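Local coordinates for ribonuclease (Chelonia mydas, PDB 2ZPO), which probably cleaves single- and double-stranded RNA on the 3' side of pyrimidine nucleotides, as an egg-white member of the pancreatic ribonuclease family, at residues T43-H48 with L78-L83; Q101-A106 with V113-A118; D21-C26 with N93-T98; T56-G61 with I105-G110; P38-T43 with Q88-N93. All coordinates share one frame; numbering follows the deposited sequence. Where two conformers were deposited one is given.

Contact 1 of 5, residues T43-H48 with L78-L83; sequences TNTFVH and LTTCRL. With SO4 (sulfate ion), chain F.
The antiparallel strand pair 43-47 with 78-83 lines the probable pyrimidine-binding side of the active-site cleft, since Thr43, Asn44, Thr45 and Arg82 are substrate-binding positions by similarity. Four main-chain bonds join the hydrogen-bonded pairs Asn44-Cys81 and Phe46-Thr79; the shortest include Phe46 N to Thr79 O, 2.8 Å, nearly along the C=O axis. Thr45 and Thr80 meet on the face that also carries Val47 and Leu78, their hydroxyls weakly bonded. There Leu78 CD2 packs against Val47 CG2 at 3.7 Å, the two side chains running alongside each other. On the other face Cys81 SG sits at the edge of the Phe46 ring, 3.8 Å from CE2, while Asn44 ND2 lies 3.3 Å above the ring centre and bonds Gln10 O. Asn44 OD1 takes Lys41 NZ. His48 NE2 and Thr79 OG1 share a nearly straight bond of 2.7 Å, in the plane of the imidazole, whose ND1 is tied to Asp13 O. An alanine at His48 would lose both bonds and would probably loosen the tie of this residue to Thr79 and to the Asp13 main chain. Arg82 grips a sulfate through NE and NH2. Thr45 beside His11 is consistent with the pyrimidine site of ribonuclease A.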
# COMPACT_ATOMS: atom_id res chain seq x y z
N THR A 43 5.70 5.04 6.73
CA THR A 43 5.90 4.36 5.45
C THR A 43 4.59 3.82 4.95
O THR A 43 3.71 3.47 5.73
CB THR A 43 6.97 3.22 5.56
OG1 THR A 43 7.34 2.76 4.27
CG2 THR A 43 6.43 2.05 6.36
N ASN A 44 4.46 3.72 3.63
CA ASN A 44 3.26 3.16 3.03
C ASN A 44 3.55 2.77 1.59
O ASN A 44 4.23 3.50 0.87
CB ASN A 44 2.11 4.16 3.08
CG ASN A 44 0.79 3.55 2.63
OD1 ASN A 44 0.18 2.80 3.37
ND2 ASN A 44 0.35 3.90 1.42
N THR A 45 3.07 1.58 1.21
CA THR A 45 3.14 1.14 -0.17
C THR A 45 1.78 1.24 -0.86
O THR A 45 0.74 0.77 -0.33
CB THR A 45 3.65 -0.32 -0.26
OG1 THR A 45 4.99 -0.38 0.27
CG2 THR A 45 3.61 -0.82 -1.71
N PHE A 46 1.79 1.82 -2.06
CA PHE A 46 0.61 1.86 -2.92
C PHE A 46 0.80 0.80 -3.97
O PHE A 46 1.86 0.71 -4.60
CB PHE A 46 0.49 3.24 -3.57
CG PHE A 46 0.20 4.34 -2.58
CD1 PHE A 46 -1.11 4.53 -2.11
CD2 PHE A 46 1.23 5.15 -2.08
CE1 PHE A 46 -1.40 5.56 -1.17
CE2 PHE A 46 0.95 6.18 -1.16
CZ PHE A 46 -0.36 6.37 -0.70
N VAL A 47 -0.22 -0.04 -4.13
CA VAL A 47 -0.16 -1.12 -5.12
C VAL A 47 -0.99 -0.66 -6.33
O VAL A 47 -2.14 -0.28 -6.17
CB VAL A 47 -0.73 -2.44 -4.54
CG1 VAL A 47 -0.62 -3.53 -5.57
CG2 VAL A 47 -0.01 -2.86 -3.23
N HIS A 48 -0.41 -0.74 -7.53
CA HIS A 48 -1.10 -0.27 -8.76
C HIS A 48 -1.71 -1.45 -9.50
O HIS A 48 -1.29 -1.85 -10.59
CB HIS A 48 -0.14 0.55 -9.64
CG HIS A 48 0.61 1.57 -8.86
ND1 HIS A 48 -0.03 2.49 -8.05
CD2 HIS A 48 1.94 1.77 -8.69
CE1 HIS A 48 0.88 3.24 -7.44
NE2 HIS A 48 2.08 2.82 -7.81
N LEU A 78 4.38 -1.17 -7.86
CA LEU A 78 4.31 -0.61 -6.50
C LEU A 78 4.98 0.74 -6.43
O LEU A 78 5.96 0.99 -7.15
CB LEU A 78 5.05 -1.52 -5.51
CG LEU A 78 4.68 -2.99 -5.44
CD1 LEU A 78 5.55 -3.67 -4.41
CD2 LEU A 78 3.20 -3.18 -5.08
N THR A 79 4.46 1.61 -5.57
CA THR A 79 5.21 2.79 -5.16
C THR A 79 5.30 2.76 -3.64
O THR A 79 4.27 2.61 -2.95
CB THR A 79 4.55 4.09 -5.60
OG1 THR A 79 4.35 4.04 -7.02
CG2 THR A 79 5.43 5.33 -5.25
N THR A 80 6.51 2.91 -3.13
CA THR A 80 6.77 2.87 -1.69
C THR A 80 7.22 4.24 -1.25
O THR A 80 8.15 4.82 -1.83
CB THR A 80 7.80 1.76 -1.32
OG1 THR A 80 7.36 0.51 -1.89
CG2 THR A 80 7.88 1.60 0.16
N CYS A 81 6.53 4.77 -0.23
CA CYS A 81 6.79 6.09 0.31
C CYS A 81 7.33 5.95 1.72
O CYS A 81 6.78 5.19 2.51
CB CYS A 81 5.50 6.90 0.34
SG CYS A 81 4.69 7.03 -1.28
N ARG A 82 8.41 6.68 2.02
CA ARG A 82 9.04 6.68 3.34
C ARG A 82 9.25 8.13 3.76
O ARG A 82 9.74 8.95 3.00
CB ARG A 82 10.36 5.91 3.32
CG ARG A 82 10.18 4.39 3.36
CD ARG A 82 11.50 3.61 3.16
NE ARG A 82 12.45 3.75 4.27
CZ ARG A 82 12.52 2.93 5.33
NH1 ARG A 82 11.67 1.92 5.46
NH2 ARG A 82 13.43 3.14 6.28
N LEU A 83 8.85 8.43 5.00
CA LEU A 83 8.91 9.77 5.57
C LEU A 83 10.35 10.24 5.66
O LEU A 83 11.24 9.48 6.05
CB LEU A 83 8.32 9.74 6.97
CG LEU A 83 8.00 11.08 7.66
CD1 LEU A 83 6.88 11.85 6.96
CD2 LEU A 83 7.65 10.82 9.10
S SO4 F . 15.19 5.54 3.96
O1 SO4 F . 13.84 6.09 4.06
O2 SO4 F . 16.16 6.62 3.90
O3 SO4 F . 15.46 4.71 5.13
O4 SO4 F . 15.30 4.73 2.75

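Contact 2 of 5, residues Q101-A106 with V113-A118. With SO4 (sulfate ion), chain B; SO4 (sulfate ion), chain C.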
# COMPACT_ATOMS: atom_id res chain seq x y z
N GLN A 101 6.99 -6.13 -7.92
CA GLN A 101 7.33 -7.14 -6.92
C GLN A 101 6.07 -7.89 -6.51
O GLN A 101 4.97 -7.30 -6.53
CB GLN A 101 7.90 -6.46 -5.68
CG GLN A 101 9.26 -5.78 -5.89
CD GLN A 101 9.84 -5.32 -4.59
OE1 GLN A 101 10.46 -6.10 -3.86
NE2 GLN A 101 9.58 -4.07 -4.25
N ARG A 102 6.24 -9.17 -6.17
CA ARG A 102 5.17 -9.88 -5.45
C ARG A 102 5.01 -9.24 -4.07
O ARG A 102 5.92 -8.59 -3.54
CB ARG A 102 5.45 -11.39 -5.33
CG ARG A 102 5.56 -12.10 -6.70
CD ARG A 102 6.16 -13.51 -6.58
NE ARG A 102 5.42 -14.36 -5.67
CZ ARG A 102 5.91 -15.01 -4.62
NH1 ARG A 102 7.20 -14.94 -4.31
NH2 ARG A 102 5.10 -15.76 -3.89
N ILE A 103 3.83 -9.42 -3.49
CA ILE A 103 3.54 -8.81 -2.20
C ILE A 103 2.97 -9.82 -1.20
O ILE A 103 2.36 -10.84 -1.60
CB ILE A 103 2.56 -7.58 -2.31
CG1 ILE A 103 1.19 -7.99 -2.87
CG2 ILE A 103 3.22 -6.47 -3.13
CD1 ILE A 103 0.12 -6.90 -2.84
N ARG A 104 3.15 -9.50 0.09
CA ARG A 104 2.67 -10.31 1.20
C ARG A 104 1.67 -9.44 1.95
O ARG A 104 2.02 -8.32 2.36
CB ARG A 104 3.83 -10.71 2.14
CG ARG A 104 3.38 -11.52 3.35
CD ARG A 104 4.53 -12.09 4.13
NE ARG A 104 5.16 -13.16 3.35
CZ ARG A 104 6.28 -13.78 3.70
NH1 ARG A 104 6.89 -13.43 4.84
NH2 ARG A 104 6.77 -14.72 2.91
N ILE A 105 0.44 -9.90 2.00
CA ILE A 105 -0.62 -9.16 2.70
C ILE A 105 -1.24 -10.04 3.82
O ILE A 105 -1.02 -11.24 3.84
CB ILE A 105 -1.73 -8.64 1.71
CG1 ILE A 105 -2.48 -9.79 1.04
CG2 ILE A 105 -1.10 -7.70 0.67
CD1 ILE A 105 -3.67 -9.32 0.15
N ALA A 106 -1.97 -9.42 4.74
CA ALA A 106 -2.78 -10.18 5.70
C ALA A 106 -4.19 -10.21 5.20
O ALA A 106 -4.74 -9.16 4.81
CB ALA A 106 -2.74 -9.52 7.07
N VAL A 113 -6.77 -7.12 4.59
CA VAL A 113 -6.94 -6.17 5.71
C VAL A 113 -5.66 -5.41 6.06
O VAL A 113 -5.72 -4.32 6.60
CB VAL A 113 -7.55 -6.86 6.97
CG1 VAL A 113 -9.00 -7.30 6.70
CG2 VAL A 113 -6.72 -8.03 7.40
N HIS A 114 -4.50 -5.97 5.75
CA HIS A 114 -3.25 -5.22 5.95
C HIS A 114 -2.23 -5.54 4.86
O HIS A 114 -2.22 -6.61 4.28
CB HIS A 114 -2.59 -5.57 7.29
CG HIS A 114 -3.49 -5.44 8.48
ND1 HIS A 114 -4.04 -4.24 8.86
CD2 HIS A 114 -3.94 -6.36 9.36
CE1 HIS A 114 -4.81 -4.42 9.92
NE2 HIS A 114 -4.76 -5.71 10.25
N TYR A 115 -1.35 -4.58 4.61
CA TYR A 115 -0.21 -4.82 3.73
C TYR A 115 0.96 -5.15 4.62
O TYR A 115 1.24 -4.41 5.58
CB TYR A 115 0.06 -3.56 2.91
CG TYR A 115 1.22 -3.70 1.95
CD1 TYR A 115 1.01 -4.15 0.65
CD2 TYR A 115 2.54 -3.42 2.35
CE1 TYR A 115 2.07 -4.32 -0.24
CE2 TYR A 115 3.60 -3.55 1.45
CZ TYR A 115 3.37 -4.00 0.17
OH TYR A 115 4.38 -4.16 -0.74
N ASP A 116 1.67 -6.23 4.32
CA ASP A 116 2.85 -6.58 5.11
C ASP A 116 4.13 -6.04 4.49
O ASP A 116 4.74 -5.12 5.02
CB ASP A 116 2.94 -8.07 5.40
CG ASP A 116 4.10 -8.38 6.30
OD1 ASP A 116 4.44 -7.50 7.12
OD2 ASP A 116 4.65 -9.49 6.22
N ARG A 117 4.54 -6.60 3.35
CA ARG A 117 5.78 -6.18 2.71
C ARG A 117 5.81 -6.66 1.27
O ARG A 117 5.02 -7.52 0.89
CB ARG A 117 6.99 -6.71 3.49
CG ARG A 117 7.15 -8.23 3.51
CD ARG A 117 8.50 -8.53 4.16
NE ARG A 117 8.85 -9.93 4.23
CZ ARG A 117 9.45 -10.61 3.26
NH1 ARG A 117 9.76 -10.00 2.11
NH2 ARG A 117 9.73 -11.89 3.43
N ALA A 118 6.74 -6.10 0.49
CA ALA A 118 7.11 -6.65 -0.81
C ALA A 118 8.02 -7.86 -0.60
O ALA A 118 8.77 -7.92 0.40
CB ALA A 118 7.82 -5.60 -1.65
S SO4 B . -1.75 -1.55 7.28
O1 SO4 B . -1.64 -0.18 6.80
O2 SO4 B . -0.96 -1.75 8.50
O3 SO4 B . -3.15 -1.92 7.58
O4 SO4 B . -1.19 -2.45 6.29
S SO4 C . 9.23 -3.53 2.37
O1 SO4 C . 9.54 -2.12 2.07
O2 SO4 C . 10.45 -4.33 2.28
O3 SO4 C . 8.71 -3.69 3.74
O4 SO4 C . 8.23 -3.99 1.42
O HOH W 1 6.46 -11.19 6.80
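Strands 101-106 and 113-118 form the C-terminal hairpin, with two classic bulges: Val113 and His114 both face Ala106, and Asp116 and Arg117 both face Arg104, whose O accepts both N-H groups. Arg104 leaves the backbone with CG anti to N (chi1 178°), then bends at chi3, so that its aliphatic part runs beside Asp116, CD 3.3 Å from OD2. A water joins NH1 to that same OD2, while NE forms a salt bridge with Asp71. Arg117 starts from the crowded position between N and the carbonyl carbon (chi1 65°) and extends to NE, bringing NH2 over one face of the Arg104 guanidinium, 3.5 Å from NH1. Tyr115 has CG anti to N; Ile103 CG2 meets its ring edge, 3.8 Å from CE1. His114, the proton donor by similarity, has CG beside the backbone N (chi1 -53°), and its ND1 donates in the ring plane to sulfate O3, 2.8 Å away. Tyr115 N holds O4 of that sulfate, which His11 NE2 also binds. Two histidines and a backbone N-H around one anion would fit a phosphate site, while the nearby guanidiniums would probably repel, an effect that Asp71, and Asp116 through the water, likely offset.

Contact 3 of 5, residues D21-C26 with N93-T98. With GOL (glycerol), chain M; SO4 (sulfate ion), chain D.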
# COMPACT_ATOMS: atom_id res chain seq x y z
N ASP A 21 6.94 13.37 -10.26
CA ASP A 21 8.04 12.52 -9.82
C ASP A 21 7.56 11.76 -8.57
O ASP A 21 6.48 12.04 -8.07
CB ASP A 21 9.25 13.38 -9.49
CG ASP A 21 8.90 14.57 -8.61
OD1 ASP A 21 8.46 14.36 -7.46
OD2 ASP A 21 9.06 15.73 -9.06
N THR A 22 8.36 10.82 -8.08
CA THR A 22 7.88 9.95 -7.01
C THR A 22 7.77 10.65 -5.65
O THR A 22 6.88 10.37 -4.87
CB THR A 22 8.73 8.69 -6.90
OG1 THR A 22 8.92 8.12 -8.20
CG2 THR A 22 8.04 7.68 -6.01
N ARG A 23 8.66 11.60 -5.39
CA ARG A 23 8.62 12.36 -4.15
C ARG A 23 7.27 13.10 -4.08
O ARG A 23 6.58 13.07 -3.06
CB ARG A 23 9.81 13.33 -4.13
CG ARG A 23 9.91 14.26 -2.98
CD ARG A 23 10.93 15.37 -3.29
NE ARG A 23 10.23 16.62 -3.63
CZ ARG A 23 10.15 17.19 -4.84
NH1 ARG A 23 10.77 16.66 -5.90
NH2 ARG A 23 9.47 18.31 -4.98
N THR A 24 6.89 13.73 -5.19
CA THR A 24 5.63 14.47 -5.27
C THR A 24 4.42 13.52 -5.23
O THR A 24 3.43 13.83 -4.58
CB THR A 24 5.53 15.36 -6.54
OG1 THR A 24 6.67 16.24 -6.65
CG2 THR A 24 4.29 16.19 -6.49
N TYR A 25 4.51 12.40 -5.94
CA TYR A 25 3.49 11.35 -5.83
C TYR A 25 3.23 11.05 -4.35
O TYR A 25 2.09 11.07 -3.87
CB TYR A 25 3.96 10.08 -6.55
CG TYR A 25 2.98 8.94 -6.39
CD1 TYR A 25 3.07 8.08 -5.30
CD2 TYR A 25 1.95 8.75 -7.32
CE1 TYR A 25 2.16 7.04 -5.16
CE2 TYR A 25 1.02 7.72 -7.18
CZ TYR A 25 1.12 6.88 -6.09
OH TYR A 25 0.19 5.86 -5.94
N CYS A 26 4.31 10.75 -3.64
CA CYS A 26 4.19 10.36 -2.23
C CYS A 26 3.60 11.47 -1.35
O CYS A 26 2.70 11.24 -0.56
CB CYS A 26 5.54 9.90 -1.72
SG CYS A 26 5.99 8.26 -2.30
N ASN A 93 6.90 15.25 4.78
CA ASN A 93 7.60 15.14 3.49
C ASN A 93 8.11 13.74 3.27
O ASN A 93 8.67 13.12 4.18
CB ASN A 93 8.76 16.13 3.43
CG ASN A 93 8.28 17.56 3.40
OD1 ASN A 93 7.69 17.98 2.42
ND2 ASN A 93 8.52 18.30 4.47
N TYR A 94 7.90 13.23 2.06
CA TYR A 94 8.23 11.84 1.76
C TYR A 94 9.25 11.72 0.66
O TYR A 94 9.39 12.63 -0.15
CB TYR A 94 6.95 11.05 1.35
CG TYR A 94 6.01 10.87 2.52
CD1 TYR A 94 6.13 9.75 3.37
CD2 TYR A 94 5.04 11.82 2.82
CE1 TYR A 94 5.30 9.59 4.46
CE2 TYR A 94 4.18 11.67 3.93
CZ TYR A 94 4.33 10.55 4.74
OH TYR A 94 3.49 10.38 5.83
N ASN A 95 9.99 10.61 0.67
CA ASN A 95 10.75 10.16 -0.49
C ASN A 95 10.08 8.87 -0.96
O ASN A 95 9.30 8.26 -0.22
CB ASN A 95 12.21 9.90 -0.15
CG ASN A 95 12.95 11.16 0.29
OD1 ASN A 95 12.94 12.19 -0.41
ND2 ASN A 95 13.56 11.10 1.46
N GLY A 96 10.36 8.45 -2.19
CA GLY A 96 9.65 7.30 -2.73
C GLY A 96 10.49 6.57 -3.76
O GLY A 96 11.42 7.15 -4.31
N GLY A 97 10.17 5.30 -3.97
CA GLY A 97 10.73 4.52 -5.07
C GLY A 97 9.61 3.73 -5.71
O GLY A 97 8.55 3.54 -5.11
N THR A 98 9.84 3.24 -6.93
CA THR A 98 8.90 2.34 -7.57
C THR A 98 9.58 0.99 -7.85
O THR A 98 10.81 0.89 -7.94
CB THR A 98 8.30 2.93 -8.86
OG1 THR A 98 9.34 3.17 -9.84
CG2 THR A 98 7.59 4.25 -8.58
C1 GOL M . 12.32 10.34 -8.06
O1 GOL M . 11.41 10.49 -9.14
C2 GOL M . 11.69 10.77 -6.74
O2 GOL M . 11.38 12.14 -6.82
C3 GOL M . 12.60 10.50 -5.53
O3 GOL M . 11.87 10.55 -4.32
S SO4 D . 11.56 5.76 -9.30
O1 SO4 D . 11.32 6.74 -8.23
O2 SO4 D . 12.02 4.47 -8.74
O3 SO4 D . 10.35 5.62 -10.10
O4 SO4 D . 12.62 6.27 -10.18
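The first turn of helix 22-32 lies across the start of strand 94-108 in the ribonuclease A sheet, the short axes 116° apart. No hydrogen bond passes directly between the two segments; packing makes the contact. Cys26 CB rests on Tyr94 CB at 3.6 Å, and Cys26 SG, disulfide-bonded to Cys81, lies over Gly96 CA. Thr22 places CG2 anti to its backbone N, so the methyl comes down on Gly96 C at 3.5 Å; a side chain on Gly96 would clash with both Thr22 and Cys26. Arg23 CG lies against Tyr94 O.

Polar bonds within the helix end form an N-cap: Asp21 OD1 accepts from Thr24 N at 2.8 Å, nearly along its C-O axis, and from Thr24 OG1 above the carboxylate plane. Arg23 NH1 makes a long, purely electrostatic contact with Asp21 OD1. An alanine at Asp21 would lose this double grip and would probably fray the first turn.

Two probable crystallisation components add bridges: glycerol takes the N-H groups of Thr22 and Arg23 and, weakly through O3, Gly96 N, and a sulfate spans helix and strand, O1 held by Thr22 OG1 at 2.8 Å and O3 by Thr98 OG1 at 2.7 Å.

Contact 4 of 5, residues T56-G61 with I105-G110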
# COMPACT_ATOMS: atom_id res chain seq x y z
N THR A 56 -7.70 -11.44 -4.86
CA THR A 56 -7.52 -12.83 -5.19
C THR A 56 -6.30 -13.42 -4.47
O THR A 56 -6.19 -14.62 -4.38
CB THR A 56 -7.43 -13.06 -6.70
OG1 THR A 56 -7.44 -14.47 -6.95
CG2 THR A 56 -6.17 -12.46 -7.26
N ILE A 57 -5.44 -12.54 -3.95
CA ILE A 57 -4.27 -13.01 -3.18
C ILE A 57 -4.75 -13.81 -1.97
O ILE A 57 -4.07 -14.76 -1.52
CB ILE A 57 -3.35 -11.82 -2.74
CG1 ILE A 57 -2.76 -11.11 -3.98
CG2 ILE A 57 -2.21 -12.33 -1.82
CD1 ILE A 57 -2.18 -9.79 -3.69
N CYS A 58 -5.92 -13.42 -1.46
CA CYS A 58 -6.51 -14.09 -0.28
C CYS A 58 -7.04 -15.48 -0.61
O CYS A 58 -7.36 -16.28 0.30
CB CYS A 58 -7.61 -13.22 0.34
SG CYS A 58 -7.01 -11.63 0.86
N GLY A 59 -7.12 -15.79 -1.90
CA GLY A 59 -7.63 -17.08 -2.38
C GLY A 59 -6.75 -17.62 -3.49
O GLY A 59 -5.53 -17.77 -3.32
N PRO A 60 -7.36 -17.92 -4.66
CA PRO A 60 -6.61 -18.64 -5.68
C PRO A 60 -5.42 -17.88 -6.29
O PRO A 60 -4.55 -18.51 -6.89
CB PRO A 60 -7.67 -18.98 -6.74
CG PRO A 60 -8.76 -17.99 -6.53
CD PRO A 60 -8.75 -17.64 -5.06
N GLY A 61 -5.40 -16.55 -6.12
CA GLY A 61 -4.33 -15.70 -6.61
C GLY A 61 -3.13 -15.53 -5.67
O GLY A 61 -2.20 -14.75 -5.92
N ILE A 105 0.44 -9.90 2.00
CA ILE A 105 -0.62 -9.16 2.70
C ILE A 105 -1.24 -10.04 3.82
O ILE A 105 -1.02 -11.24 3.84
CB ILE A 105 -1.73 -8.64 1.71
CG1 ILE A 105 -2.48 -9.79 1.04
CG2 ILE A 105 -1.10 -7.70 0.67
CD1 ILE A 105 -3.67 -9.32 0.15
N ALA A 106 -1.97 -9.42 4.74
CA ALA A 106 -2.78 -10.18 5.70
C ALA A 106 -4.19 -10.21 5.20
O ALA A 106 -4.74 -9.16 4.81
CB ALA A 106 -2.74 -9.52 7.07
N CYS A 107 -4.78 -11.40 5.21
CA CYS A 107 -6.19 -11.56 4.85
C CYS A 107 -7.04 -11.97 6.06
O CYS A 107 -6.55 -12.56 7.05
CB CYS A 107 -6.37 -12.56 3.71
SG CYS A 107 -5.48 -12.12 2.16
N ASP A 108 -8.31 -11.60 6.00
CA ASP A 108 -9.28 -12.13 6.98
C ASP A 108 -10.56 -12.44 6.25
O ASP A 108 -11.13 -11.59 5.60
CB ASP A 108 -9.54 -11.11 8.09
CG ASP A 108 -10.42 -11.66 9.23
OD1 ASP A 108 -10.65 -12.89 9.30
OD2 ASP A 108 -10.87 -10.86 10.07
N GLY A 109 -10.99 -13.70 6.33
CA GLY A 109 -12.28 -14.08 5.75
C GLY A 109 -12.32 -13.92 4.25
O GLY A 109 -13.40 -13.70 3.65
N GLY A 110 -11.16 -14.02 3.60
CA GLY A 110 -11.09 -13.96 2.15
C GLY A 110 -10.89 -12.57 1.58
O GLY A 110 -10.90 -12.41 0.35
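A disulfide with a small apolar patch beside it fastens the loop after helix 51-55 to the end of strand 94-108, largely buried although its centre is about 15 Å from that of the chain. Cys58 SG and Cys107 SG are bonded at 2.1 Å with chi3 -79°, close to the perpendicular geometry that an unstrained disulfide prefers. Both cysteines put SG beside their own backbone N and anti to the carbonyl carbon, so the two side chains approach the bridge with matching torsions. Next to it, Ile57 and Ile105 cross obliquely: Ile57 CG2 touches Ile105 CG1 at 3.8 Å, and the CD1 methyl of Ile105 reaches Ile57 CB at 3.8 Å. The same CD1 lies 4.1 Å from Cys58 SG, so the methyl also packs against the sulfur. This is one of the three disulfides seen in the molecule, and in the ribonuclease A fold it ties the loop after helix 51-55 to the C-terminal hairpin, whose Pro112 touches both Cys58 and Ile105. The loop is shaped by its own main chain as well, for Thr56 O accepts from Gly59 N at 2.9 Å and from Gly61 N at 2.7 Å. Ile57 O is bonded by Arg70 NE. At Gly110's backbone angles a CB would press on the carbonyl O before it, and Gly110 O comes to 3.4 Å from Cys58 CB.

Contact 5 of 5, residues P38-T43 with Q88-N93; sequences PVCKFT and QRPPCN. With SO4 (sulfate ion), chain B.
A disulfide between two irregular loops sits beside the probable substrate-binding run that starts at Lys41, joining the loop before strand 43-47 to the one before strand 94-108. Cys40 SG and Cys92 SG are 2.1 Å apart with chi3 -86°, near the relaxed perpendicular, and each SG stands beside its own backbone N. One main-chain bond reinforces the bridge: Cys40 N donates to Gln88 O at 2.9 Å, from above the carbonyl plane. Val39 crosses Gln88 obliquely, and its CG1 lies 3.6 Å from Gln88 CD. Pro90, held with Pro91 by a cis peptide between them, brings its N to 3.6 Å from Cys40 SG. Directly after Cys40, Lys41 points away from the other loop, fully extended with CG anti to N (chi1 -173°). Its NZ, tied also to Asn44, reaches sulfate O1 weakly, at 3.4 Å. A disulfide placed directly before the lysine that probably binds substrate, as in ribonuclease A, is typical of the pancreatic ribonuclease active site.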
# COMPACT_ATOMS: atom_id res chain seq x y z
N PRO A 38 -3.83 12.67 12.13
CA PRO A 38 -3.20 13.79 12.85
C PRO A 38 -1.66 13.77 12.88
O PRO A 38 -1.04 14.76 13.30
CB PRO A 38 -3.76 13.65 14.27
CG PRO A 38 -4.04 12.18 14.41
CD PRO A 38 -4.41 11.67 13.05
N VAL A 39 -1.04 12.68 12.44
CA VAL A 39 0.43 12.55 12.41
C VAL A 39 0.90 11.98 11.06
O VAL A 39 0.11 11.39 10.33
CB VAL A 39 0.95 11.62 13.55
CG1 VAL A 39 0.71 12.26 14.93
CG2 VAL A 39 0.28 10.26 13.48
N CYS A 40 2.18 12.16 10.74
CA CYS A 40 2.75 11.61 9.52
C CYS A 40 2.95 10.10 9.65
O CYS A 40 3.72 9.66 10.52
CB CYS A 40 4.11 12.23 9.22
SG CYS A 40 4.18 14.00 9.25
N LYS A 41 2.26 9.30 8.82
CA LYS A 41 2.57 7.87 8.74
C LYS A 41 4.00 7.69 8.21
O LYS A 41 4.42 8.37 7.27
CB LYS A 41 1.56 7.12 7.88
CG LYS A 41 1.72 5.57 7.87
CD LYS A 41 0.57 4.92 7.16
CE LYS A 41 0.73 3.40 7.16
NZ LYS A 41 -0.11 2.80 6.06
N PHE A 42 4.76 6.79 8.83
CA PHE A 42 6.17 6.65 8.50
C PHE A 42 6.43 6.08 7.10
O PHE A 42 7.30 6.59 6.38
CB PHE A 42 6.89 5.83 9.59
CG PHE A 42 7.21 6.62 10.82
CD1 PHE A 42 8.16 7.65 10.78
CD2 PHE A 42 6.58 6.34 12.04
CE1 PHE A 42 8.46 8.39 11.93
CE2 PHE A 42 6.88 7.08 13.19
CZ PHE A 42 7.83 8.11 13.12
N THR A 43 5.70 5.04 6.73
CA THR A 43 5.90 4.36 5.45
C THR A 43 4.59 3.82 4.95
O THR A 43 3.71 3.47 5.73
CB THR A 43 6.97 3.22 5.56
OG1 THR A 43 7.34 2.76 4.27
CG2 THR A 43 6.43 2.05 6.36
N GLN A 88 6.79 12.63 13.70
CA GLN A 88 5.37 12.51 13.41
C GLN A 88 4.63 13.84 13.19
O GLN A 88 3.47 13.81 12.77
CB GLN A 88 4.65 11.76 14.56
CG GLN A 88 4.74 12.46 15.92
CD GLN A 88 3.73 11.98 16.96
OE1 GLN A 88 3.36 12.74 17.86
NE2 GLN A 88 3.29 10.73 16.85
N ARG A 89 5.29 15.00 13.53
CA ARG A 89 4.63 16.37 13.46
C ARG A 89 4.67 16.60 11.95
O ARG A 89 5.74 16.73 11.39
CB ARG A 89 5.44 17.38 14.23
CG ARG A 89 4.59 18.54 14.59
CD ARG A 89 5.37 19.57 15.38
NE ARG A 89 4.70 20.85 15.32
CZ ARG A 89 3.69 21.22 16.11
NH1 ARG A 89 3.14 22.42 15.96
NH2 ARG A 89 3.24 20.40 17.04
N PRO A 90 3.51 16.88 11.30
CA PRO A 90 3.58 17.80 10.09
C PRO A 90 4.36 19.01 10.10
O PRO A 90 4.48 19.59 11.18
CB PRO A 90 2.08 17.94 9.70
CG PRO A 90 1.34 16.94 10.51
CD PRO A 90 2.13 16.75 11.77
N PRO A 91 4.85 19.48 8.95
CA PRO A 91 4.65 18.92 7.61
C PRO A 91 5.25 17.56 7.40
O PRO A 91 6.31 17.26 7.93
CB PRO A 91 5.41 19.90 6.69
CG PRO A 91 5.65 21.08 7.46
CD PRO A 91 5.62 20.75 8.91
N CYS A 92 4.58 16.75 6.57
CA CYS A 92 4.98 15.40 6.26
C CYS A 92 5.58 15.38 4.87
O CYS A 92 4.85 15.51 3.88
CB CYS A 92 3.74 14.50 6.27
SG CYS A 92 2.81 14.54 7.81
N ASN A 93 6.90 15.25 4.78
CA ASN A 93 7.60 15.14 3.49
C ASN A 93 8.11 13.74 3.27
O ASN A 93 8.67 13.12 4.18
CB ASN A 93 8.76 16.13 3.43
CG ASN A 93 8.28 17.56 3.40
OD1 ASN A 93 7.69 17.98 2.42
ND2 ASN A 93 8.52 18.30 4.47
S SO4 B . -1.75 -1.55 7.28
O1 SO4 B . -1.64 -0.18 6.80
O2 SO4 B . -0.96 -1.75 8.50
O3 SO4 B . -3.15 -1.92 7.58
O4 SO4 B . -1.19 -2.45 6.29

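Overall arrangement
Contacts 1 and 4 are the buried ones, contacts 2 and 3 partly so, and contact 5 lies at the surface. Contacts 2, 3 and 4 all draw on strand 94-108: contact 3 takes its start and contact 4 its end, about 28 Å apart between centres. Strand pairing dominates contacts 1 and 2, regular in the first and bulged in the second, and they meet where Leu78 packs on Ile103 and Tyr115. Contacts 4 and 5 rely instead on a disulfide within each, on opposite sides of the chain's centre, whereas the Cys26-Cys81 bond links contact 3 to contact 1. Contacts 2 and 5 do not touch, yet both reach the same sulfate, contact 5 by a weak bond from Lys41.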